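PDB 6HC6: aminopeptidase YwaD from Bacillus subtilis, which removes amino acids from the N-termini of peptides, using two zinc ions per subunit. Local coordinates for residues 148-153 and 174-179. Residues are numbered along the deposited sequence; the frame is centred on the assembly and turned at random.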
loop_
_atom_site.group_PDB
_atom_site.type_symbol
_atom_site.label_atom_id
_atom_site.label_comp_id
_atom_site.label_asym_id
_atom_site.label_seq_id
_atom_site.Cartn_x
_atom_site.Cartn_y
_atom_site.Cartn_z
ATOM N N ILE A 148 20.840 16.328 16.651
ATOM C CA ILE A 148 19.674 15.799 15.949
ATOM C C ILE A 148 19.277 16.803 14.880
ATOM O O ILE A 148 18.944 17.951 15.191
ATOM C CB ILE A 148 18.509 15.518 16.905
ATOM C CG1 ILE A 148 18.935 14.540 17.995
ATOM C CG2 ILE A 148 17.317 14.953 16.129
ATOM C CD1 ILE A 148 17.997 14.517 19.204
ATOM N N ALA A 149 19.319 16.370 13.620
ATOM C CA ALA A 149 18.988 17.236 12.497
ATOM C C ALA A 149 17.480 17.388 12.398
ATOM O O ALA A 149 16.754 16.394 12.291
ATOM C CB ALA A 149 19.555 16.670 11.197
ATOM N N LEU A 150 17.009 18.627 12.431
ATOM C CA LEU A 150 15.594 18.939 12.259
ATOM C C LEU A 150 15.413 19.489 10.849
ATOM O O LEU A 150 15.950 20.551 10.516
ATOM C CB LEU A 150 15.135 19.939 13.322
ATOM C CG LEU A 150 13.678 20.391 13.283
ATOM C CD1 LEU A 150 12.712 19.237 13.557
ATOM C CD2 LEU A 150 13.482 21.503 14.304
ATOM N N ILE A 151 14.662 18.765 10.025
ATOM C CA ILE A 151 14.565 19.016 8.595
ATOM C C ILE A 151 13.100 19.195 8.240
ATOM O O ILE A 151 12.261 18.368 8.609
ATOM C CB ILE A 151 15.169 17.856 7.781
ATOM C CG1 ILE A 151 16.560 17.493 8.315
ATOM C CG2 ILE A 151 15.231 18.212 6.298
ATOM C CD1 ILE A 151 17.217 16.339 7.577
ATOM N N SER A 152 12.793 20.262 7.523
ATOM C CA SER A 152 11.448 20.401 6.994
ATOM C C SER A 152 11.275 19.475 5.803
ATOM O O SER A 152 12.202 19.260 5.021
ATOM C CB SER A 152 11.172 21.838 6.569
ATOM O OG SER A 152 9.949 21.920 5.858
ATOM N N ARG A 153 10.077 18.928 5.670
ATOM C CA ARG A 153 9.732 18.224 4.446
ATOM C C ARG A 153 9.761 19.198 3.272
ATOM O O ARG A 153 9.540 20.405 3.433
ATOM C CB ARG A 153 8.357 17.577 4.606
ATOM C CG ARG A 153 7.727 17.047 3.335
ATOM C CD ARG A 153 6.316 16.537 3.585
ATOM N NE ARG A 153 5.850 15.750 2.436
ATOM C CZ ARG A 153 4.575 15.465 2.198
ATOM N NH1 ARG A 153 3.641 15.909 3.027
ATOM N NH2 ARG A 153 4.232 14.750 1.125
ATOM N N ILE A 174 14.908 14.281 12.525
ATOM C CA ILE A 174 13.484 14.543 12.693
ATOM C C ILE A 174 13.034 15.341 11.478
ATOM O O ILE A 174 13.533 16.447 11.233
ATOM C CB ILE A 174 13.200 15.304 13.998
ATOM C CG1 ILE A 174 13.778 14.538 15.196
ATOM C CG2 ILE A 174 11.713 15.575 14.152
ATOM C CD1 ILE A 174 13.700 15.296 16.516
ATOM N N ILE A 175 12.118 14.780 10.700
ATOM C CA ILE A 175 11.559 15.458 9.539
ATOM C C ILE A 175 10.141 15.867 9.894
ATOM O O ILE A 175 9.354 15.033 10.350
ATOM C CB ILE A 175 11.587 14.562 8.286
ATOM C CG1 ILE A 175 13.014 14.079 8.017
ATOM C CG2 ILE A 175 11.043 15.322 7.092
ATOM C CD1 ILE A 175 13.150 13.087 6.861
ATOM N N TYR A 176 9.816 17.145 9.729
ATOM C CA TYR A 176 8.471 17.602 10.046
ATOM C C TYR A 176 7.721 18.000 8.783
ATOM O O TYR A 176 8.301 18.551 7.839
ATOM C CB TYR A 176 8.483 18.753 11.060
ATOM C CG TYR A 176 9.154 20.031 10.640
ATOM C CD1 TYR A 176 10.528 20.209 10.811
ATOM C CD2 TYR A 176 8.411 21.095 10.151
ATOM C CE1 TYR A 176 11.144 21.409 10.463
ATOM C CE2 TYR A 176 9.023 22.296 9.805
ATOM C CZ TYR A 176 10.383 22.442 9.960
ATOM O OH TYR A 176 10.983 23.636 9.612
ATOM N N ASN A 177 6.425 17.703 8.779
ATOM C CA ASN A 177 5.595 17.950 7.610
ATOM C C ASN A 177 5.569 19.439 7.288
ATOM O O ASN A 177 5.639 20.286 8.177
ATOM C CB ASN A 177 4.178 17.442 7.863
ATOM C CG ASN A 177 3.505 16.950 6.609
ATOM O OD1 ASN A 177 3.757 17.450 5.514
ATOM N ND2 ASN A 177 2.621 15.966 6.762
ATOM N N ASN A 178 5.498 19.756 5.997
ATOM C CA ASN A 178 5.218 21.117 5.560
ATOM C C ASN A 178 3.741 21.318 5.265
ATOM O O ASN A 178 3.348 22.397 4.817
ATOM C CB ASN A 178 6.051 21.473 4.325
ATOM C CG ASN A 178 5.722 20.604 3.118
ATOM O OD1 ASN A 178 5.172 19.512 3.246
ATOM N ND2 ASN A 178 6.060 21.096 1.936
ATOM N N LYS A 179 2.924 20.299 5.502
ATOM C CA LYS A 179 1.484 20.351 5.315
ATOM C C LYS A 179 0.799 19.997 6.625
ATOM O O LYS A 179 1.309 19.189 7.412
ATOM C CB LYS A 179 1.030 19.376 4.212
ATOM C CG LYS A 179 1.609 19.676 2.840
ATOM C CD LYS A 179 1.331 21.115 2.459
ATOM C CE LYS A 179 1.902 21.465 1.096
ATOM N NZ LYS A 179 1.709 22.918 0.807
#
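Leu150, Ile174 and Tyr176 meet on one face of a pair of parallel strands, where Leu150 CD1 lies 3.8 Å from Ile174 CG2 and 3.6 Å from Tyr176 CD1. Ile148 CG2 reaches CG1 and CD1 of Ile174; Ile201 of the neighbouring strand 198-201 touches Ile174 and Tyr176, and Thr210 touches Leu150 and Tyr176. The Tyr176 ring is swung back over strand 148-152 because CG sits between the backbone N and the carbonyl carbon (chi1 63°). One ring face thereby covers Ser152, whose CA stands 3.8 Å from the ring centroid and 18° off the ring normal, a CH-pi contact, while Ser152 CB abuts CZ near the hydroxyl end. Ile151 and Ile175 point to the other face, against helix 158-167. Strand 148-152, this helix and strand 172-176 form a beta-alpha-beta unit of the PA domain. Its parallel register pairs Leu150 with Ile174, Ile151 with Ile175 and Ser152 with Tyr176: Ile174 N bonds to Ala149 O, Ile151 N to Ile174 O (2.8 Å) and Tyr176 N to Ile151 O. Arg153 N continues the ladder to Tyr176 O, just past the strand end. Beyond, the Arg153 chain runs out extended from CG to NE alongside Asn177, and NH1 donates to Asn177 OD1 at 2.9 Å, the acceptor lying in the guanidinium plane although the two planar groups are 56° apart. From the opposite face of the amide, Lys179 N reaches the same OD1 at 3.0 Å, closing an Asx turn. Arg153 NH2 also forms a salt bridge with the C-terminal carboxylate of Lys455, and the Arg153 side chain is about 9 Å from that of the zinc ligand His401.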